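Local coordinates for protein alkyl hydroperoxide reductase AhpD (Legionella pneumophila, PDB 5DIK) that probably works as an alkylhydroperoxidase of the carboxymuconolactone decarboxylase family and may contribute to the antioxidative response, at residues I59-A62 and L63-K67; K67-P70 and G71-G74; S77-L80 and V81-A85; A85-E88 and E89-T93. One frame throughout, in Å; residues are numbered along the deposited sequence. Where two conformers were deposited one is given.

Contact 1 (I59-A62 and L63-K67); sequences IAMA and LAVAK
The flat groups that meet between Ile59-Ala62 and Leu63-Lys67 are peptide planes, each carbonyl oxygen meeting an N-H four residues on, with the donors tilted out of the carbonyl planes. Leu63 N bonds Ile59 O at 3.0 Å, and Ala64, Val65 and Ala66 repeat the step to Ala60, Met61 and Ala62; Lys67 N continues it to Leu63 O as the helix runs out. Aliphatic carbons lie beside the same oxygens. Leu63 CG is 3.4 Å from Ile59 O, because a chi1 of -73° turns the branch back beside its own backbone N. Its CD1 then reaches Ile59 CG2 at 3.9 Å, the two side chains lying alongside each other and pointing the same way. A different face of the helix carries Met61 and Val65. Val65 sets CG2, the methyl beside its backbone N, 3.4 Å from Met61 O, and the same methyl meets Met61 SD at 4.2 Å where the bent methionine chain slants across it. Ala112 of helix 102-120 packs on both, Tyr108 on Val65, and Leu80 and Leu90 on Met61. Ile59, Leu63 and Ala66 instead pack on Ala62, Ala66 and Leu63 of a second subunit, a reciprocal pairing of helix 53-66 with its copy. A central helix with one face in the subunit core and another in a subunit interface fits the all-helical, oligomeric AhpD-like fold.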
ATOM      1  N   ILE A  59      14.637   9.261   8.012  1.00 14.58           N
ATOM      2  CA  ILE A  59      13.245   9.322   7.575  1.00 15.20           C
ATOM      3  C   ILE A  59      13.041   8.520   6.293  1.00 14.39           C
ATOM      4  O   ILE A  59      12.094   7.726   6.202  1.00 14.91           O
ATOM      5  CB  ILE A  59      12.779  10.776   7.389  1.00 15.83           C
ATOM      6  CG1 ILE A  59      12.770  11.486   8.747  1.00 17.14           C
ATOM      7  CG2 ILE A  59      11.398  10.843   6.723  1.00 15.64           C
ATOM      8  CD1 ILE A  59      12.688  12.997   8.610  1.00 18.09           C
ATOM      9  N   ALA A  60      13.942   8.672   5.330  1.00 14.01           N
ATOM     10  CA  ALA A  60      13.866   7.908   4.075  1.00 14.71           C
ATOM     11  C   ALA A  60      13.923   6.403   4.346  1.00 14.18           C
ATOM     12  O   ALA A  60      13.192   5.646   3.724  1.00 13.97           O
ATOM     13  CB  ALA A  60      14.964   8.316   3.112  1.00 14.57           C
ATOM     14  N   MET A  61      14.766   5.986   5.283  1.00 14.58           N
ATOM     15  CA  MET A  61      14.884   4.543   5.624  1.00 15.79           C
ATOM     16  C   MET A  61      13.595   4.011   6.239  1.00 14.70           C
ATOM     17  O   MET A  61      13.137   2.936   5.866  1.00 14.85           O
ATOM     18  CB  MET A  61      16.044   4.282   6.569  1.00 17.09           C
ATOM     19  CG  MET A  61      16.137   2.812   7.005  1.00 20.08           C
ATOM     20  SD  MET A  61      16.298   1.663   5.612  1.00 24.74           S
ATOM     21  CE  MET A  61      18.032   2.023   5.356  1.00 22.44           C
ATOM     22  N   ALA A  62      13.000   4.768   7.150  1.00 14.27           N
ATOM     23  CA  ALA A  62      11.695   4.398   7.692  1.00 14.67           C
ATOM     24  C   ALA A  62      10.642   4.217   6.617  1.00 13.73           C
ATOM     25  O   ALA A  62       9.898   3.220   6.638  1.00 13.42           O
ATOM     26  CB  ALA A  62      11.221   5.397   8.730  1.00 14.13           C
ATOM     27  N   LEU A  63      10.592   5.153   5.674  1.00 13.99           N
ATOM     28  CA  LEU A  63       9.654   5.104   4.562  1.00 14.89           C
ATOM     29  C   LEU A  63       9.926   3.921   3.630  1.00 14.59           C
ATOM     30  O   LEU A  63       9.003   3.276   3.144  1.00 13.33           O
ATOM     31  CB  LEU A  63       9.739   6.418   3.753  1.00 16.67           C
ATOM     32  CG  LEU A  63       9.138   7.631   4.430  1.00 18.85           C
ATOM     33  CD1 LEU A  63       9.601   8.934   3.787  1.00 21.07           C
ATOM     34  CD2 LEU A  63       7.642   7.559   4.340  1.00 19.60           C
ATOM     35  N   ALA A  64      11.201   3.643   3.386  1.00 14.81           N
ATOM     36  CA  ALA A  64      11.581   2.479   2.593  1.00 15.09           C
ATOM     37  C   ALA A  64      11.128   1.148   3.183  1.00 14.26           C
ATOM     38  O   ALA A  64      10.727   0.244   2.438  1.00 14.80           O
ATOM     39  CB  ALA A  64      13.095   2.476   2.353  1.00 15.90           C
ATOM     40  N   VAL A  65      11.207   1.035   4.514  1.00 14.14           N
ATOM     41  CA  VAL A  65      10.753  -0.134   5.236  1.00 13.33           C
ATOM     42  C   VAL A  65       9.229  -0.197   5.138  1.00 14.40           C
ATOM     43  O   VAL A  65       8.654  -1.266   4.805  1.00 13.07           O
ATOM     44  CB  VAL A  65      11.268  -0.124   6.686  1.00 14.14           C
ATOM     45  CG1 VAL A  65      10.552  -1.132   7.579  1.00 13.55           C
ATOM     46  CG2 VAL A  65      12.773  -0.352   6.684  1.00 14.56           C
ATOM     47  N   ALA A  66       8.578   0.927   5.410  1.00 14.46           N
ATOM     48  CA  ALA A  66       7.111   0.963   5.354  1.00 15.42           C
ATOM     49  C   ALA A  66       6.581   0.634   3.973  1.00 15.81           C
ATOM     50  O   ALA A  66       5.575  -0.029   3.863  1.00 16.80           O
ATOM     51  CB  ALA A  66       6.573   2.320   5.798  1.00 15.64           C
ATOM     52  N   LYS A  67       7.291   1.055   2.926  1.00 17.16           N
ATOM     53  CA  LYS A  67       6.949   0.752   1.548  1.00 18.74           C
ATOM     54  C   LYS A  67       7.453  -0.632   1.067  1.00 17.91           C
ATOM     55  O   LYS A  67       7.213  -1.000  -0.076  1.00 16.33           O
ATOM     56  CB  LYS A  67       7.524   1.818   0.603  1.00 20.06           C
ATOM     57  CG  LYS A  67       6.932   3.219   0.774  1.00 24.59           C
ATOM     58  CD  LYS A  67       5.477   3.274   0.387  1.00 28.98           C
ATOM     59  CE  LYS A  67       5.227   3.300  -1.120  1.00 34.45           C
ATOM     60  NZ  LYS A  67       3.757   3.170  -1.352  1.00 35.37           N
TER

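Contact 2 (K67-P70 and G71-G74); sequences KQCP and GCIG
Cys69 O accepts from Ile73 N at 2.9 Å, N-H...O angle 159°, the bond that starts helix 70-82 on a CxxC motif, Cys69-Pro-Gly-Cys72. As in AhpD-like peroxidases, this pair is probably the redox centre. The two cysteines are seen as a disulfide, but both were modelled in two conformers, and in the one described Cys69 SG and Cys72 SG are 2.6 Å apart, so details resting on this copy are doubtful. In this conformer the sulfurs face each other because Cys69 SG stands opposite its own backbone N (chi1 -173°), beside its carbonyl carbon, while Cys72 SG swings back beside its N (chi1 -51°). Cys69 is the N-cap: in the same copy, and with the same reserve, its SG takes a weak bond from Cys72 N at 3.6 Å. Pro70, with no N-H to give, fits the first turn, and its own O receives Gly74 N at 2.9 Å. Before the cap, Gln68 with positive phi closes a Schellman motif at the end of helix 53-66, letting the chain turn sharply into the CxxC segment. Its NE2 bonds Lys67 O of the fifth subunit, while Lys67 O takes Gln68 NE2 of the third. That third subunit also brings Tyr108 against Cys69 and Pro70, and Met107 against Cys72, so the disulfide lies next to a subunit boundary. On the inner side, Ile73 lays its longer branch along the Cys69 carbonyl, with CG1 3.3 Å from Cys69 O.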
ATOM      1  N   LYS A  67       7.291   1.055   2.926  1.00 17.16           N
ATOM      2  CA  LYS A  67       6.949   0.752   1.548  1.00 18.74           C
ATOM      3  C   LYS A  67       7.453  -0.632   1.067  1.00 17.91           C
ATOM      4  O   LYS A  67       7.213  -1.000  -0.076  1.00 16.33           O
ATOM      5  CB  LYS A  67       7.524   1.818   0.603  1.00 20.06           C
ATOM      6  CG  LYS A  67       6.932   3.219   0.774  1.00 24.59           C
ATOM      7  CD  LYS A  67       5.477   3.274   0.387  1.00 28.98           C
ATOM      8  CE  LYS A  67       5.227   3.300  -1.120  1.00 34.45           C
ATOM      9  NZ  LYS A  67       3.757   3.170  -1.352  1.00 35.37           N
ATOM     10  N   GLN A  68       8.187  -1.349   1.912  1.00 15.82           N
ATOM     11  CA  GLN A  68       8.620  -2.722   1.601  1.00 16.82           C
ATOM     12  C   GLN A  68       9.369  -2.776   0.282  1.00 16.41           C
ATOM     13  O   GLN A  68       9.148  -3.661  -0.521  1.00 16.42           O
ATOM     14  CB  GLN A  68       7.398  -3.667   1.578  1.00 18.53           C
ATOM     15  CG  GLN A  68       6.605  -3.593   2.869  1.00 18.22           C
ATOM     16  CD  GLN A  68       5.357  -4.480   2.938  1.00 21.75           C
ATOM     17  OE1 GLN A  68       4.611  -4.403   3.911  1.00 27.08           O
ATOM     18  NE2 GLN A  68       5.119  -5.300   1.921  1.00 21.00           N
ATOM     19  N   CYS A  69      10.310  -1.847   0.129  1.00 16.26           N
ATOM     20  CA  CYS A  69      11.016  -1.652  -1.105  0.80 17.40           C
ATOM     21  C   CYS A  69      12.518  -2.014  -0.927  1.00 17.54           C
ATOM     22  O   CYS A  69      13.279  -1.227  -0.415  1.00 16.04           O
ATOM     23  CB  CYS A  69      10.875  -0.212  -1.556  0.80 17.39           C
ATOM     24  SG  CYS A  69      11.574  -0.020  -3.209  0.80 20.33           S
ATOM     25  N   PRO A  70      12.910  -3.235  -1.329  1.00 18.38           N
ATOM     26  CA  PRO A  70      14.326  -3.684  -1.110  1.00 18.95           C
ATOM     27  C   PRO A  70      15.344  -2.775  -1.771  1.00 18.64           C
ATOM     28  O   PRO A  70      16.374  -2.474  -1.171  1.00 20.31           O
ATOM     29  CB  PRO A  70      14.358  -5.082  -1.746  1.00 19.32           C
ATOM     30  CG  PRO A  70      12.964  -5.580  -1.632  1.00 21.41           C
ATOM     31  CD  PRO A  70      12.098  -4.336  -1.891  1.00 18.79           C
ATOM     32  N   GLY A  71      15.018  -2.259  -2.947  1.00 17.76           N
ATOM     33  CA  GLY A  71      15.860  -1.287  -3.610  1.00 18.63           C
ATOM     34  C   GLY A  71      16.110  -0.039  -2.822  1.00 18.41           C
ATOM     35  O   GLY A  71      17.272   0.375  -2.649  1.00 18.63           O
ATOM     36  N   CYS A  72      15.023   0.581  -2.348  1.00 17.83           N
ATOM     37  CA  CYS A  72      15.096   1.757  -1.506  0.50 17.65           C
ATOM     38  C   CYS A  72      15.865   1.453  -0.232  1.00 16.93           C
ATOM     39  O   CYS A  72      16.685   2.247   0.213  1.00 17.07           O
ATOM     40  CB  CYS A  72      13.687   2.170  -1.094  0.50 18.32           C
ATOM     41  SG  CYS A  72      12.514   2.336  -2.462  0.50 19.00           S
ATOM     42  N   ILE A  73      15.609   0.278   0.333  1.00 16.19           N
ATOM     43  CA  ILE A  73      16.302  -0.110   1.586  1.00 16.79           C
ATOM     44  C   ILE A  73      17.831  -0.162   1.340  1.00 17.36           C
ATOM     45  O   ILE A  73      18.624   0.368   2.138  1.00 17.74           O
ATOM     46  CB  ILE A  73      15.755  -1.439   2.147  1.00 17.46           C
ATOM     47  CG1 ILE A  73      14.372  -1.191   2.751  1.00 17.27           C
ATOM     48  CG2 ILE A  73      16.666  -2.003   3.251  1.00 18.48           C
ATOM     49  CD1 ILE A  73      13.610  -2.468   3.058  1.00 18.07           C
ATOM     50  N   GLY A  74      18.214  -0.755   0.222  1.00 18.00           N
ATOM     51  CA  GLY A  74      19.613  -0.852  -0.159  1.00 18.79           C
ATOM     52  C   GLY A  74      20.277   0.498  -0.342  1.00 19.58           C
ATOM     53  O   GLY A  74      21.315   0.775   0.259  1.00 18.95           O
TER

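Contact 3 (S77-L80 and V81-A85); sequences SQTL and VKLQA
Thr79 and Leu83 lie side by side and point the same way, Thr79 CG2 touching Leu83 CD1 at 3.9 Å. The leucine comes there because its CG sits beside the backbone N (chi1 -67°), which also brings CG within 3.5 Å of Thr79 O. That oxygen takes Leu83 N at 2.8 Å, while Thr79 OG1 hydrogen-bonds Phe75 O one turn back. Leu80, on a neighbouring face, meets Ala85 after the chain has turned: its CD2 approaches Ala85 CB at 3.9 Å. The turn is a Schellman motif. Gln84, with phi 58°, is its C-prime residue; Ala85 N reaches back to Leu80 O at 3.0 Å and Gln84 N to Val81 O at 3.0 Å. Leu80 and Ala85 make the apolar contact usual between the C3 and C'' residues of this motif. Val81 faces elsewhere, onto Phe116 and Ser120 of helix 102-120, and Ser77 OG bonds Ile73 O within its own helix. The chemistry implies a firm stop for helix 70-82: carbonyls of its last turn are taken up by N-H groups of the reversing chain, and the Leu80-Ala85 pair seals the turn on its buried side.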
ATOM      1  N   SER A  77      20.332   2.585   2.996  1.00 20.87           N
ATOM      2  CA  SER A  77      21.354   1.971   3.885  1.00 22.73           C
ATOM      3  C   SER A  77      22.759   2.455   3.572  1.00 22.44           C
ATOM      4  O   SER A  77      23.534   2.832   4.451  1.00 22.76           O
ATOM      5  CB  SER A  77      21.355   0.454   3.708  1.00 23.74           C
ATOM      6  OG  SER A  77      20.342  -0.057   4.510  1.00 31.34           O
ATOM      7  N   GLN A  78      23.072   2.414   2.294  1.00 24.14           N
ATOM      8  CA  GLN A  78      24.367   2.837   1.791  1.00 25.72           C
ATOM      9  C   GLN A  78      24.636   4.307   2.114  1.00 25.11           C
ATOM     10  O   GLN A  78      25.711   4.674   2.609  1.00 21.50           O
ATOM     11  CB  GLN A  78      24.404   2.553   0.295  1.00 27.22           C
ATOM     12  CG  GLN A  78      25.696   2.832  -0.401  1.00 29.49           C
ATOM     13  CD  GLN A  78      25.620   2.411  -1.855  1.00 34.92           C
ATOM     14  OE1 GLN A  78      24.663   2.735  -2.564  1.00 31.86           O
ATOM     15  NE2 GLN A  78      26.624   1.663  -2.307  1.00 36.09           N
ATOM     16  N   THR A  79      23.642   5.154   1.872  1.00 21.57           N
ATOM     17  CA  THR A  79      23.751   6.559   2.219  1.00 21.32           C
ATOM     18  C   THR A  79      23.898   6.768   3.749  1.00 20.21           C
ATOM     19  O   THR A  79      24.659   7.622   4.180  1.00 19.78           O
ATOM     20  CB  THR A  79      22.532   7.329   1.663  1.00 20.34           C
ATOM     21  OG1 THR A  79      22.483   7.126   0.257  1.00 19.61           O
ATOM     22  CG2 THR A  79      22.642   8.790   1.918  1.00 23.94           C
ATOM     23  N   LEU A  80      23.148   6.023   4.563  1.00 19.47           N
ATOM     24  CA  LEU A  80      23.254   6.171   6.019  1.00 21.12           C
ATOM     25  C   LEU A  80      24.687   5.867   6.505  1.00 21.93           C
ATOM     26  O   LEU A  80      25.213   6.561   7.377  1.00 23.80           O
ATOM     27  CB  LEU A  80      22.292   5.263   6.744  1.00 21.37           C
ATOM     28  CG  LEU A  80      20.830   5.705   6.761  1.00 22.54           C
ATOM     29  CD1 LEU A  80      20.037   4.596   7.427  1.00 24.35           C
ATOM     30  CD2 LEU A  80      20.614   7.014   7.480  1.00 23.08           C
ATOM     31  N   VAL A  81      25.296   4.841   5.929  1.00 23.22           N
ATOM     32  CA  VAL A  81      26.701   4.536   6.246  1.00 24.83           C
ATOM     33  C   VAL A  81      27.597   5.708   5.841  1.00 27.06           C
ATOM     34  O   VAL A  81      28.411   6.196   6.635  1.00 29.09           O
ATOM     35  CB  VAL A  81      27.152   3.250   5.566  1.00 23.43           C
ATOM     36  CG1 VAL A  81      28.670   3.063   5.694  1.00 25.46           C
ATOM     37  CG2 VAL A  81      26.404   2.081   6.173  1.00 23.21           C
ATOM     38  N   LYS A  82      27.407   6.211   4.631  1.00 28.24           N
ATOM     39  CA  LYS A  82      28.140   7.399   4.187  1.00 32.12           C
ATOM     40  C   LYS A  82      27.962   8.615   5.098  1.00 29.88           C
ATOM     41  O   LYS A  82      28.909   9.356   5.331  1.00 26.43           O
ATOM     42  CB  LYS A  82      27.751   7.758   2.759  1.00 37.43           C
ATOM     43  CG  LYS A  82      28.615   8.851   2.160  1.00 44.12           C
ATOM     44  CD  LYS A  82      28.138   9.234   0.773  1.00 48.31           C
ATOM     45  CE  LYS A  82      29.027  10.326   0.195  1.00 54.82           C
ATOM     46  NZ  LYS A  82      28.661  10.624  -1.218  1.00 61.23           N
ATOM     47  N   LEU A  83      26.754   8.825   5.618  1.00 26.60           N
ATOM     48  CA  LEU A  83      26.472   9.958   6.498  1.00 26.26           C
ATOM     49  C   LEU A  83      26.803   9.683   7.976  1.00 27.26           C
ATOM     50  O   LEU A  83      26.449  10.470   8.829  1.00 26.48           O
ATOM     51  CB  LEU A  83      25.008  10.375   6.362  1.00 29.21           C
ATOM     52  CG  LEU A  83      24.622  10.974   5.015  1.00 29.79           C
ATOM     53  CD1 LEU A  83      23.124  11.201   4.937  1.00 29.90           C
ATOM     54  CD2 LEU A  83      25.369  12.274   4.774  1.00 31.36           C
ATOM     55  N   GLN A  84      27.452   8.554   8.248  1.00 27.45           N
ATOM     56  CA  GLN A  84      27.881   8.151   9.581  1.00 30.51           C
ATOM     57  C   GLN A  84      26.747   8.029  10.610  1.00 27.64           C
ATOM     58  O   GLN A  84      26.916   8.305  11.799  1.00 25.49           O
ATOM     59  CB  GLN A  84      29.022   9.077  10.077  1.00 32.50           C
ATOM     60  CG  GLN A  84      30.195   9.143   9.109  1.00 37.93           C
ATOM     61  CD  GLN A  84      31.272  10.115   9.567  1.00 43.09           C
ATOM     62  OE1 GLN A  84      31.220  10.651  10.674  1.00 49.51           O
ATOM     63  NE2 GLN A  84      32.238  10.356   8.714  1.00 50.12           N
ATOM     64  N   ALA A  85      25.599   7.552  10.156  1.00 25.59           N
ATOM     65  CA  ALA A  85      24.538   7.165  11.080  1.00 25.21           C
ATOM     66  C   ALA A  85      25.018   5.999  11.929  1.00 24.15           C
ATOM     67  O   ALA A  85      25.703   5.112  11.435  1.00 25.90           O
ATOM     68  CB  ALA A  85      23.286   6.752  10.298  1.00 25.90           C
TER

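Contact 4 (A85-E88 and E89-T93); sequences ATRE and ELLET
Helix 87-99 opens with Leu90 N on Thr86 O, Leu91 N on Arg87 O and Glu92 N on Glu88 O. Ahead of it Thr86 and Glu89 form a capping box, their side chains crossing at about a right angle. A chi1 of 67° sets Thr86 OG1 between its backbone N and carbonyl carbon, where it accepts Glu89 N at 3.1 Å. In return Thr86 N gives Glu89 OE1 a nearly straight bond of 2.8 Å, on the carboxylate's anti side and 30° out of its plane; Glu89 OE2 is salt-bridged to Lys54. One turn later Thr93 N and Thr93 OG1 grip Glu89 O from opposite faces of its plane. Glu88, bent at chi2, brings its OE2 to 2.5 Å from Glu92 OE2, the carboxylate planes 83° apart. Glu92 OE2 and OE1 also take Ala50 N and Leu51 N of the second subunit. Arg87 pairs with Glu117 and with Glu30 of the fifth subunit. At so short a separation one of the two acids, Glu88 or Glu92, probably holds a proton, which would raise its apparent pKa, whereas Glu89 is probably kept charged by Lys54 and the helix start.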
ATOM      1  N   ALA A  85      25.599   7.552  10.156  1.00 25.59           N
ATOM      2  CA  ALA A  85      24.538   7.165  11.080  1.00 25.21           C
ATOM      3  C   ALA A  85      25.018   5.999  11.929  1.00 24.15           C
ATOM      4  O   ALA A  85      25.703   5.112  11.435  1.00 25.90           O
ATOM      5  CB  ALA A  85      23.286   6.752  10.298  1.00 25.90           C
ATOM      6  N   THR A  86      24.646   5.980  13.194  1.00 23.50           N
ATOM      7  CA  THR A  86      25.008   4.858  14.056  1.00 26.15           C
ATOM      8  C   THR A  86      23.968   3.744  13.930  1.00 27.12           C
ATOM      9  O   THR A  86      22.816   3.951  13.512  1.00 22.14           O
ATOM     10  CB  THR A  86      25.121   5.273  15.529  1.00 25.42           C
ATOM     11  OG1 THR A  86      23.820   5.633  16.020  1.00 27.39           O
ATOM     12  CG2 THR A  86      26.083   6.460  15.691  1.00 27.61           C
ATOM     13  N   ARG A  87      24.412   2.557  14.292  1.00 24.21           N
ATOM     14  CA  ARG A  87      23.551   1.399  14.404  1.00 25.52           C
ATOM     15  C   ARG A  87      22.326   1.679  15.289  1.00 25.06           C
ATOM     16  O   ARG A  87      21.202   1.308  14.943  1.00 22.94           O
ATOM     17  CB  ARG A  87      24.392   0.253  14.993  1.00 26.29           C
ATOM     18  CG  ARG A  87      23.705  -1.081  14.953  1.00 27.72           C
ATOM     19  CD  ARG A  87      24.579  -2.108  15.641  1.00 28.72           C
ATOM     20  NE  ARG A  87      23.938  -3.400  15.623  1.00 26.63           N
ATOM     21  CZ  ARG A  87      24.021  -4.263  14.635  1.00 27.66           C
ATOM     22  NH1 ARG A  87      24.747  -4.001  13.554  1.00 30.22           N
ATOM     23  NH2 ARG A  87      23.407  -5.428  14.749  1.00 30.66           N
ATOM     24  N   GLU A  88      22.544   2.342  16.424  1.00 23.99           N
ATOM     25  CA  GLU A  88      21.464   2.661  17.328  1.00 23.96           C
ATOM     26  C   GLU A  88      20.437   3.652  16.740  1.00 22.36           C
ATOM     27  O   GLU A  88      19.246   3.503  16.990  1.00 19.06           O
ATOM     28  CB  GLU A  88      21.980   3.195  18.675  1.00 29.14           C
ATOM     29  CG  GLU A  88      20.882   3.517  19.711  1.00 37.54           C
ATOM     30  CD  GLU A  88      20.047   2.317  20.194  1.00 43.18           C
ATOM     31  OE1 GLU A  88      20.499   1.170  20.032  0.60 50.43           O
ATOM     32  OE2 GLU A  88      18.936   2.524  20.736  1.00 47.18           O
ATOM     33  N   GLU A  89      20.902   4.651  16.011  1.00 19.31           N
ATOM     34  CA  GLU A  89      19.983   5.568  15.296  1.00 21.71           C
ATOM     35  C   GLU A  89      19.159   4.762  14.292  1.00 19.54           C
ATOM     36  O   GLU A  89      17.952   4.968  14.185  1.00 18.48           O
ATOM     37  CB  GLU A  89      20.752   6.702  14.579  1.00 22.41           C
ATOM     38  CG  GLU A  89      21.370   7.693  15.543  1.00 25.24           C
ATOM     39  CD  GLU A  89      22.399   8.623  14.901  1.00 27.93           C
ATOM     40  OE1 GLU A  89      23.082   8.245  13.916  1.00 28.32           O
ATOM     41  OE2 GLU A  89      22.516   9.750  15.391  1.00 31.72           O
ATOM     42  N   LEU A  90      19.803   3.850  13.562  1.00 18.31           N
ATOM     43  CA  LEU A  90      19.058   2.997  12.620  1.00 19.87           C
ATOM     44  C   LEU A  90      17.999   2.161  13.344  1.00 19.18           C
ATOM     45  O   LEU A  90      16.832   2.141  12.940  1.00 16.70           O
ATOM     46  CB  LEU A  90      20.002   2.104  11.815  1.00 20.80           C
ATOM     47  CG  LEU A  90      19.309   1.034  10.971  1.00 23.24           C
ATOM     48  CD1 LEU A  90      18.564   1.693   9.832  1.00 24.36           C
ATOM     49  CD2 LEU A  90      20.297   0.022  10.427  1.00 24.95           C
ATOM     50  N   LEU A  91      18.406   1.461  14.418  1.00 18.22           N
ATOM     51  CA  LEU A  91      17.489   0.619  15.141  1.00 20.70           C
ATOM     52  C   LEU A  91      16.267   1.408  15.604  1.00 19.41           C
ATOM     53  O   LEU A  91      15.155   0.900  15.578  1.00 18.73           O
ATOM     54  CB  LEU A  91      18.165  -0.070  16.327  1.00 21.84           C
ATOM     55  CG  LEU A  91      19.217  -1.132  15.961  1.00 23.73           C
ATOM     56  CD1 LEU A  91      19.884  -1.626  17.235  1.00 24.92           C
ATOM     57  CD2 LEU A  91      18.621  -2.298  15.196  1.00 26.51           C
ATOM     58  N   GLU A  92      16.481   2.620  16.083  1.00 19.72           N
ATOM     59  CA  GLU A  92      15.381   3.395  16.617  1.00 21.43           C
ATOM     60  C   GLU A  92      14.428   3.839  15.511  1.00 19.88           C
ATOM     61  O   GLU A  92      13.210   3.910  15.726  1.00 18.66           O
ATOM     62  CB  GLU A  92      15.881   4.559  17.464  1.00 25.15           C
ATOM     63  CG  GLU A  92      16.530   4.016  18.757  1.00 27.38           C
ATOM     64  CD  GLU A  92      16.848   5.054  19.806  1.00 33.51           C
ATOM     65  OE1 GLU A  92      16.326   6.204  19.700  1.00 35.34           O
ATOM     66  OE2 GLU A  92      17.641   4.712  20.741  1.00 33.48           O
ATOM     67  N   THR A  93      14.985   4.105  14.348  1.00 17.17           N
ATOM     68  CA  THR A  93      14.170   4.434  13.201  1.00 19.16           C
ATOM     69  C   THR A  93      13.338   3.232  12.764  1.00 16.77           C
ATOM     70  O   THR A  93      12.142   3.349  12.461  1.00 16.57           O
ATOM     71  CB  THR A  93      15.028   4.958  12.063  1.00 20.79           C
ATOM     72  OG1 THR A  93      15.820   6.059  12.548  1.00 25.06           O
ATOM     73  CG2 THR A  93      14.156   5.464  10.975  1.00 20.97           C
TER

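How the contacts relate
The four contacts follow one another along three successive helices. Contact 1 fills the end of helix 53-66 and shares Lys67 with contact 2, which starts helix 70-82; their centres are about 8 Å apart, and Ala64 CB packs on Cys72 CB. Contact 3 ends helix 70-82 and passes Ala85 to contact 4, where helix 87-99 begins, about 10 Å away between centres. Met61 of contact 1 touches contacts 2, 3 and 4, meeting Ile73 in contact 2 and Ser77 in contact 3. Contacts 2 and 4 lie about 17 Å apart between centres and do not touch. The disulfide thus sits at one turn of the bundle, the capping box at another, and contacts 1 and 4 both meet the second subunit.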